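Local coordinates for pyridoxine 4-oxidase (Mesorhizobium loti, PDB 4HA6), which oxidises pyridoxine at its 4-hydroxymethyl group, giving pyridoxal, with bound FAD as cofactor, as a member of the GMC oxidoreductase family, at residues 153-164 and 407-417; 340-348 and 435-443. All blocks are in the same frame, centred on the assembly; numbering follows the deposited sequence. Where two conformers were deposited one is given.

Contact 1: 153-164 and 407-417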
loop_
_atom_site.group_PDB
_atom_site.type_symbol
_atom_site.label_atom_id
_atom_site.label_comp_id
_atom_site.label_asym_id
_atom_site.label_seq_id
_atom_site.Cartn_x
_atom_site.Cartn_y
_atom_site.Cartn_z
ATOM N N LEU A 153 23.680 -11.970 -1.880
ATOM C CA LEU A 153 23.528 -11.087 -0.710
ATOM C C LEU A 153 22.265 -11.407 0.098
ATOM O O LEU A 153 22.320 -11.528 1.328
ATOM C CB LEU A 153 23.502 -9.601 -1.128
ATOM C CG LEU A 153 23.263 -8.556 -0.027
ATOM C CD1 LEU A 153 24.148 -8.789 1.211
ATOM C CD2 LEU A 153 23.473 -7.136 -0.552
ATOM N N ALA A 154 21.131 -11.535 -0.590
ATOM C CA ALA A 154 19.865 -11.851 0.077
ATOM C C ALA A 154 19.888 -13.238 0.716
ATOM O O ALA A 154 19.343 -13.440 1.808
ATOM C CB ALA A 154 18.695 -11.726 -0.882
ATOM N N ARG A 155 20.519 -14.202 0.050
ATOM C CA ARG A 155 20.606 -15.531 0.638
ATOM C C ARG A 155 21.447 -15.502 1.906
ATOM O O ARG A 155 21.191 -16.242 2.860
ATOM C CB ARG A 155 21.162 -16.551 -0.362
ATOM C CG ARG A 155 20.195 -16.897 -1.481
ATOM C CD ARG A 155 20.746 -18.001 -2.368
ATOM N NE ARG A 155 21.123 -17.504 -3.690
ATOM C CZ ARG A 155 22.380 -17.312 -4.084
ATOM N NH1 ARG A 155 23.386 -17.581 -3.255
ATOM N NH2 ARG A 155 22.630 -16.858 -5.309
ATOM N N ALA A 156 22.464 -14.650 1.908
ATOM C CA ALA A 156 23.350 -14.527 3.050
ATOM C C ALA A 156 22.578 -13.878 4.204
ATOM O O ALA A 156 22.747 -14.245 5.381
ATOM C CB ALA A 156 24.558 -13.704 2.675
ATOM N N PHE A 157 21.730 -12.914 3.857
ATOM C CA PHE A 157 20.907 -12.227 4.837
ATOM C C PHE A 157 19.947 -13.242 5.449
ATOM O O PHE A 157 19.776 -13.304 6.675
ATOM C CB PHE A 157 20.145 -11.109 4.141
ATOM C CG PHE A 157 19.085 -10.462 4.983
ATOM C CD1 PHE A 157 19.425 -9.526 5.957
ATOM C CD2 PHE A 157 17.739 -10.751 4.767
ATOM C CE1 PHE A 157 18.442 -8.902 6.723
ATOM C CE2 PHE A 157 16.743 -10.134 5.530
ATOM C CZ PHE A 157 17.096 -9.210 6.508
ATOM N N ILE A 158 19.350 -14.054 4.586
ATOM C CA ILE A 158 18.380 -15.057 5.016
ATOM C C ILE A 158 19.039 -16.037 5.985
ATOM O O ILE A 158 18.463 -16.364 7.025
ATOM C CB ILE A 158 17.727 -15.751 3.791
ATOM C CG1 ILE A 158 16.661 -14.829 3.186
ATOM C CG2 ILE A 158 17.073 -17.089 4.159
ATOM C CD1 ILE A 158 16.108 -15.300 1.869
ATOM N N GLU A 159 20.258 -16.467 5.661
ATOM C CA GLU A 159 21.042 -17.332 6.547
ATOM C C GLU A 159 21.346 -16.680 7.898
ATOM O O GLU A 159 21.319 -17.339 8.936
ATOM C CB GLU A 159 22.361 -17.720 5.875
ATOM C CG GLU A 159 22.205 -18.770 4.789
ATOM C CD GLU A 159 21.680 -20.081 5.342
ATOM O OE1 GLU A 159 21.991 -20.406 6.513
ATOM O OE2 GLU A 159 20.955 -20.779 4.609
ATOM N N ALA A 160 21.660 -15.388 7.879
ATOM C CA ALA A 160 21.944 -14.666 9.114
ATOM C C ALA A 160 20.719 -14.680 10.019
ATOM O O ALA A 160 20.815 -15.006 11.203
ATOM C CB ALA A 160 22.377 -13.235 8.805
ATOM N N GLY A 161 19.567 -14.325 9.457
ATOM C CA GLY A 161 18.318 -14.402 10.193
ATOM C C GLY A 161 17.994 -15.802 10.707
ATOM O O GLY A 161 17.552 -15.967 11.842
ATOM N N ALA A 162 18.197 -16.804 9.858
ATOM C CA ALA A 162 17.921 -18.192 10.217
ATOM C C ALA A 162 18.807 -18.670 11.364
ATOM O O ALA A 162 18.359 -19.429 12.223
ATOM C CB ALA A 162 18.072 -19.102 8.994
ATOM N N SER A 163 20.064 -18.232 11.375
ATOM C CA SER A 163 20.981 -18.618 12.441
ATOM C C SER A 163 20.535 -18.031 13.775
ATOM O O SER A 163 20.822 -18.597 14.837
ATOM C CB SER A 163 22.408 -18.172 12.123
ATOM O OG SER A 163 22.537 -16.764 12.194
ATOM N N LEU A 164 19.816 -16.911 13.720
ATOM C CA LEU A 164 19.390 -16.238 14.943
ATOM C C LEU A 164 18.158 -16.902 15.558
ATOM O O LEU A 164 17.766 -16.579 16.677
ATOM C CB LEU A 164 19.145 -14.753 14.680
ATOM C CG LEU A 164 20.445 -13.961 14.574
ATOM C CD1 LEU A 164 20.259 -12.582 13.921
ATOM C CD2 LEU A 164 21.056 -13.809 15.968
ATOM N N THR A 407 22.132 -6.370 14.600
ATOM C CA THR A 407 22.455 -7.736 15.030
ATOM C C THR A 407 22.557 -8.646 13.800
ATOM O O THR A 407 23.558 -9.353 13.613
ATOM C CB THR A 407 21.418 -8.295 16.041
ATOM O OG1 THR A 407 21.415 -7.483 17.222
ATOM C CG2 THR A 407 21.750 -9.725 16.443
ATOM N N ILE A 408 21.538 -8.610 12.946
ATOM C CA ILE A 408 21.567 -9.396 11.714
ATOM C C ILE A 408 22.726 -8.954 10.824
ATOM O O ILE A 408 23.492 -9.792 10.347
ATOM C CB ILE A 408 20.256 -9.310 10.921
ATOM C CG1 ILE A 408 19.108 -9.941 11.719
ATOM C CG2 ILE A 408 20.422 -10.009 9.566
ATOM C CD1 ILE A 408 17.727 -9.633 11.168
ATOM N N GLY A 409 22.859 -7.644 10.615
ATOM C CA GLY A 409 23.916 -7.102 9.773
ATOM C C GLY A 409 25.338 -7.549 10.098
ATOM O O GLY A 409 26.176 -7.673 9.195
ATOM N N HIS A 410 25.613 -7.799 11.375
ATOM C CA HIS A 410 26.968 -8.133 11.808
ATOM C C HIS A 410 27.196 -9.626 11.997
ATOM O O HIS A 410 28.232 -10.033 12.526
ATOM C CB HIS A 410 27.321 -7.385 13.092
ATOM C CG HIS A 410 27.489 -5.912 12.895
ATOM N ND1 HIS A 410 26.420 -5.065 12.682
ATOM C CD2 HIS A 410 28.598 -5.133 12.856
ATOM C CE1 HIS A 410 26.863 -3.827 12.543
ATOM N NE2 HIS A 410 28.182 -3.840 12.649
ATOM N N ARG A 411 26.230 -10.439 11.578
ATOM C CA ARG A 411 26.385 -11.888 11.682
ATOM C C ARG A 411 27.497 -12.390 10.762
ATOM O O ARG A 411 27.691 -11.857 9.659
ATOM C CB ARG A 411 25.082 -12.606 11.324
ATOM C CG ARG A 411 23.956 -12.388 12.317
ATOM C CD ARG A 411 24.254 -13.069 13.664
ATOM N NE ARG A 411 24.372 -14.520 13.520
ATOM C CZ ARG A 411 24.488 -15.373 14.542
ATOM N NH1 ARG A 411 24.496 -14.928 15.799
ATOM N NH2 ARG A 411 24.592 -16.678 14.308
ATOM N N ASP A 412 28.212 -13.413 11.225
ATOM C CA ASP A 412 29.193 -14.138 10.413
ATOM C C ASP A 412 28.660 -14.574 9.046
ATOM O O ASP A 412 29.418 -14.673 8.085
ATOM C CB ASP A 412 29.662 -15.384 11.158
ATOM C CG ASP A 412 30.691 -15.081 12.217
ATOM O OD1 ASP A 412 31.182 -13.927 12.271
ATOM O OD2 ASP A 412 31.014 -16.011 12.988
ATOM N N GLU A 413 27.362 -14.851 8.965
ATOM C CA GLU A 413 26.740 -15.270 7.707
ATOM C C GLU A 413 26.809 -14.190 6.630
ATOM O O GLU A 413 26.604 -14.479 5.446
ATOM C CB GLU A 413 25.283 -15.685 7.938
ATOM C CG GLU A 413 25.124 -16.986 8.731
ATOM C CD GLU A 413 25.432 -16.826 10.214
ATOM O OE1 GLU A 413 25.524 -17.859 10.905
ATOM O OE2 GLU A 413 25.571 -15.680 10.697
ATOM N N LEU A 414 27.097 -12.954 7.036
ATOM C CA LEU A 414 27.223 -11.835 6.084
ATOM C C LEU A 414 28.674 -11.326 5.958
ATOM O O LEU A 414 28.944 -10.357 5.246
ATOM C CB LEU A 414 26.283 -10.686 6.477
ATOM C CG LEU A 414 24.828 -10.737 6.003
ATOM C CD1 LEU A 414 23.987 -9.772 6.823
ATOM C CD2 LEU A 414 24.718 -10.396 4.525
ATOM N N ALA A 415 29.597 -12.003 6.640
ATOM C CA ALA A 415 31.010 -11.645 6.630
ATOM C C ALA A 415 31.631 -11.692 5.234
ATOM O O ALA A 415 32.644 -11.032 4.974
ATOM C CB ALA A 415 31.780 -12.554 7.571
ATOM N N GLY A 416 31.040 -12.470 4.337
ATOM C CA GLY A 416 31.537 -12.518 2.971
ATOM C C GLY A 416 31.227 -11.234 2.216
ATOM O O GLY A 416 31.906 -10.892 1.234
ATOM N N TRP A 417 30.208 -10.507 2.671
ATOM C CA TRP A 417 29.781 -9.300 1.956
ATOM C C TRP A 417 30.173 -8.015 2.666
ATOM O O TRP A 417 30.415 -6.991 2.016
ATOM C CB TRP A 417 28.265 -9.317 1.728
ATOM C CG TRP A 417 27.872 -10.298 0.701
ATOM C CD1 TRP A 417 27.469 -11.592 0.900
ATOM C CD2 TRP A 417 27.870 -10.087 -0.709
ATOM N NE1 TRP A 417 27.218 -12.196 -0.314
ATOM C CE2 TRP A 417 27.457 -11.287 -1.316
ATOM C CE3 TRP A 417 28.183 -8.995 -1.522
ATOM C CZ2 TRP A 417 27.344 -11.424 -2.699
ATOM C CZ3 TRP A 417 28.067 -9.128 -2.885
ATOM C CH2 TRP A 417 27.649 -10.329 -3.463
#
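A160 and A156, two small residues one turn apart on helix 152-163, let the chain of 407-417 come close. The A160 methyl meets R411 CB at 3.7 Å and also I408 CG2, while A156 CB touches L414 CD2; the stem of E413 lies along A160, its CB 3.6 Å from A160 N. The apolar part is closely filled. I408 CG2 reaches F157 CE1 at 3.6 Å, and the ring gets there because its CG lies anti to the backbone N (chi1 170°), swung round from a bond that leaves the other segment. L153 CD1 meets L414 CD2 at 3.7 Å, and W417 lays its five-membered ring under L153 CA, a CH-pi contact of 4.1 Å from CA to the centroid of that ring.

The other side is more polar and partly open to solvent. R411 folds back, bent at chi2 and chi3, and NE donates to E413 OE2 at 3.3 Å in a salt bridge. L164 joins the two sides, CD1 packing on I408 CG1 at 3.6 Å and CD2 lying over one guanidinium face. A methionine at R411 would probably leave the E413 carboxylate without its charge mate and L164 CD2 without the flat group beneath it. The end of helix 392-409 and the 3-10 turn 412-414 thus pack with helix 152-163 against an antiparallel sheet, the architecture of the GMC substrate-binding domain.

Contact 2: 340-348 and 435-443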
loop_
_atom_site.group_PDB
_atom_site.type_symbol
_atom_site.label_atom_id
_atom_site.label_comp_id
_atom_site.label_asym_id
_atom_site.label_seq_id
_atom_site.Cartn_x
_atom_site.Cartn_y
_atom_site.Cartn_z
ATOM N N ALA A 340 20.316 -2.684 -3.128
ATOM C CA ALA A 340 20.773 -1.326 -3.450
ATOM C C ALA A 340 21.109 -0.529 -2.186
ATOM O O ALA A 340 20.405 -0.627 -1.181
ATOM C CB ALA A 340 19.723 -0.600 -4.244
ATOM N N PRO A 341 22.176 0.283 -2.243
ATOM C CA PRO A 341 22.639 1.079 -1.091
ATOM C C PRO A 341 21.697 2.251 -0.750
ATOM O O PRO A 341 22.078 3.413 -0.883
ATOM C CB PRO A 341 24.002 1.605 -1.558
ATOM C CG PRO A 341 23.894 1.640 -3.072
ATOM C CD PRO A 341 23.038 0.451 -3.431
ATOM N N ILE A 342 20.492 1.932 -0.287
ATOM C CA ILE A 342 19.427 2.917 -0.101
ATOM C C ILE A 342 19.565 3.787 1.164
ATOM O O ILE A 342 19.603 3.275 2.276
ATOM C CB ILE A 342 18.052 2.207 -0.111
ATOM C CG1 ILE A 342 17.787 1.602 -1.497
ATOM C CG2 ILE A 342 16.940 3.159 0.314
ATOM C CD1 ILE A 342 16.412 0.970 -1.660
ATOM N N VAL A 343 19.648 5.105 0.991
ATOM C CA VAL A 343 19.661 6.011 2.138
ATOM C C VAL A 343 18.678 7.153 1.904
ATOM O O VAL A 343 18.318 7.433 0.756
ATOM C CB VAL A 343 21.063 6.605 2.408
ATOM C CG1 VAL A 343 22.101 5.500 2.558
ATOM C CG2 VAL A 343 21.464 7.563 1.294
ATOM N N SER A 344 18.240 7.808 2.982
ATOM C CA SER A 344 17.362 8.977 2.849
ATOM C C SER A 344 18.155 10.167 2.318
ATOM O O SER A 344 19.375 10.080 2.161
ATOM C CB SER A 344 16.753 9.350 4.204
ATOM O OG SER A 344 17.739 9.929 5.048
ATOM N N GLU A 345 17.472 11.279 2.052
ATOM C CA GLU A 345 18.158 12.490 1.611
ATOM C C GLU A 345 19.091 13.067 2.680
ATOM O O GLU A 345 19.922 13.919 2.373
ATOM C CB GLU A 345 17.164 13.563 1.153
ATOM C CG GLU A 345 16.571 14.393 2.282
ATOM C CD GLU A 345 15.510 13.652 3.097
ATOM O OE1 GLU A 345 15.184 12.488 2.771
ATOM O OE2 GLU A 345 14.997 14.247 4.070
ATOM N N SER A 346 18.962 12.602 3.924
ATOM C CA SER A 346 19.822 13.062 5.009
ATOM C C SER A 346 21.269 12.559 4.916
ATOM O O SER A 346 22.124 13.001 5.687
ATOM C CB SER A 346 19.254 12.643 6.368
ATOM O OG SER A 346 17.902 13.017 6.508
ATOM N N PHE A 347 21.541 11.628 4.005
ATOM C CA PHE A 347 22.890 11.069 3.873
ATOM C C PHE A 347 23.365 11.085 2.422
ATOM O O PHE A 347 22.556 11.016 1.496
ATOM C CB PHE A 347 22.923 9.641 4.413
ATOM C CG PHE A 347 22.350 9.508 5.800
ATOM C CD1 PHE A 347 21.081 8.976 5.998
ATOM C CD2 PHE A 347 23.077 9.926 6.902
ATOM C CE1 PHE A 347 20.553 8.851 7.273
ATOM C CE2 PHE A 347 22.549 9.812 8.185
ATOM C CZ PHE A 347 21.285 9.273 8.366
ATOM N N PRO A 348 24.687 11.195 2.215
ATOM C CA PRO A 348 25.211 11.079 0.848
ATOM C C PRO A 348 25.155 9.630 0.377
ATOM O O PRO A 348 25.423 8.724 1.165
ATOM C CB PRO A 348 26.666 11.542 0.988
ATOM C CG PRO A 348 27.005 11.316 2.434
ATOM C CD PRO A 348 25.734 11.550 3.193
ATOM N N ASP A 435 17.629 10.121 16.968
ATOM C CA ASP A 435 17.970 11.177 16.009
ATOM C C ASP A 435 18.348 10.577 14.661
ATOM O O ASP A 435 17.903 11.044 13.608
ATOM C CB ASP A 435 19.116 12.065 16.519
ATOM C CG ASP A 435 19.444 13.198 15.548
ATOM O OD1 ASP A 435 18.572 14.071 15.326
ATOM O OD2 ASP A 435 20.560 13.213 14.985
ATOM N N PHE A 436 19.174 9.538 14.692
ATOM C CA PHE A 436 19.495 8.833 13.466
ATOM C C PHE A 436 18.236 8.271 12.802
ATOM O O PHE A 436 18.048 8.408 11.584
ATOM C CB PHE A 436 20.474 7.703 13.727
ATOM C CG PHE A 436 20.704 6.846 12.526
ATOM C CD1 PHE A 436 20.043 5.633 12.390
ATOM C CD2 PHE A 436 21.559 7.268 11.513
ATOM C CE1 PHE A 436 20.240 4.837 11.259
ATOM C CE2 PHE A 436 21.770 6.480 10.385
ATOM C CZ PHE A 436 21.103 5.261 10.258
ATOM N N ILE A 437 17.378 7.626 13.590
ATOM C CA ILE A 437 16.149 7.046 13.035
ATOM C C ILE A 437 15.275 8.133 12.388
ATOM O O ILE A 437 14.811 7.971 11.256
ATOM C CB ILE A 437 15.379 6.250 14.109
ATOM C CG1 ILE A 437 16.179 5.000 14.508
ATOM C CG2 ILE A 437 13.990 5.854 13.618
ATOM C CD1 ILE A 437 15.662 4.323 15.795
ATOM N N ALA A 438 15.092 9.251 13.094
ATOM C CA ALA A 438 14.280 10.374 12.613
ATOM C C ALA A 438 14.831 10.962 11.300
ATOM O O ALA A 438 14.074 11.421 10.434
ATOM C CB ALA A 438 14.199 11.463 13.694
ATOM N N ARG A 439 16.154 10.947 11.167
ATOM C CA ARG A 439 16.815 11.469 9.981
ATOM C C ARG A 439 16.761 10.476 8.825
ATOM O O ARG A 439 16.793 10.879 7.645
ATOM C CB ARG A 439 18.276 11.826 10.305
ATOM C CG ARG A 439 18.477 13.222 10.927
ATOM C CD ARG A 439 19.758 13.312 11.784
ATOM N NE ARG A 439 20.933 12.714 11.146
ATOM C CZ ARG A 439 21.825 11.936 11.767
ATOM N NH1 ARG A 439 21.703 11.638 13.059
ATOM N NH2 ARG A 439 22.855 11.440 11.093
ATOM N N SER A 440 16.659 9.187 9.151
ATOM C CA SER A 440 16.792 8.121 8.147
ATOM C C SER A 440 15.473 7.555 7.595
ATOM O O SER A 440 15.439 7.019 6.468
ATOM C CB SER A 440 17.634 6.973 8.717
ATOM O OG SER A 440 16.916 6.278 9.717
ATOM N N VAL A 441 14.393 7.629 8.374
ATOM C CA VAL A 441 13.146 6.995 7.934
ATOM C C VAL A 441 12.584 7.608 6.639
ATOM O O VAL A 441 12.611 8.835 6.444
ATOM C CB VAL A 441 12.051 6.981 9.041
ATOM C CG1 VAL A 441 12.417 6.000 10.173
ATOM C CG2 VAL A 441 11.796 8.383 9.596
ATOM N N ILE A 442 12.078 6.746 5.759
ATOM C CA ILE A 442 11.341 7.188 4.572
ATOM C C ILE A 442 10.025 6.416 4.511
ATOM O O ILE A 442 9.882 5.414 5.220
ATOM C CB ILE A 442 12.143 6.907 3.290
ATOM C CG1 ILE A 442 12.568 5.440 3.235
ATOM C CG2 ILE A 442 13.376 7.820 3.196
ATOM C CD1 ILE A 442 13.465 5.126 2.054
ATOM N N THR A 443 9.073 6.857 3.677
ATOM C CA THR A 443 7.811 6.130 3.523
ATOM C C THR A 443 7.997 4.755 2.864
ATOM O O THR A 443 8.797 4.597 1.930
ATOM C CB THR A 443 6.741 6.947 2.735
ATOM O OG1 THR A 443 5.574 6.141 2.532
ATOM C CG2 THR A 443 7.260 7.395 1.382
#
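The type I turn from S344 to F347 lies against the C-terminal end of helix 430-440, just where V441 leaves helical geometry, with the CA atoms of S344 and S440 5.4 Å apart. Here the carbonyl of R439 is gripped by two serines: S344 OG donates to R439 O at 2.9 Å and S346 OG donates to the same R439 O at 2.7 Å, each from somewhat outside the carbonyl plane. Serine suits both places, being short enough to bring a hydroxyl right up to the backbone. S344 OG sits between its own backbone N and carbonyl carbon (chi1 72°), where it also accepts from S346 N at 3.1 Å. That last bond makes an ST turn, so one hydroxyl both shapes the turn and ties it to the helix end.

In the fold, the turn belongs to the loop joining antiparallel strands 333-338 and 355-362, and the chain passes from the helix directly into strand 441-443, which pairs with strand 293-302. R71 adds to the junction through A438 O, V441 O and the E345 carboxylate.

Next to the serines, F347 CZ meets F436 CE2 at 3.5 Å, the two rings lying obliquely with their planes 40° apart. S440 CB and R439 NH2 both come to the edge of the F347 ring, NH2 at 3.3 Å from F347 CE2, and the salt bridge from R439 NH1 to D435 OD2, one helical turn back, helps hold the guanidinium there. Elsewhere on S344, its CB touches I442 CG2 at 3.8 Å. The side chain of I442, about 5 Å from the bound pyridoxamine at the nearest atoms, is branched and apolar, which suits it to packing on S344 CB and, through CD1, on I342 CG2.

Overall arrangement
Along the chain the segments alternate: 153-164 and 340-348 come first, followed by their partners 407-417 and 435-443. The centres of the two contacts are 22 Å apart and their nearest atoms about 6 Å, without touching. Both involve one antiparallel sheet: contact 1 lies on it, L153 and W417 resting on Y356 of strand 355-362, whereas contact 2 contributes strand 441-443 to it. Helix 392-409 is a further link, its end forming part of contact 1 and its L402 meeting F436 and I437. Contact 1 is peripheral and contact 2 lies beside the pyridoxamine pocket, with T443 hydrogen-bonded to H445, so the sheet probably connects the outer packing to the substrate site.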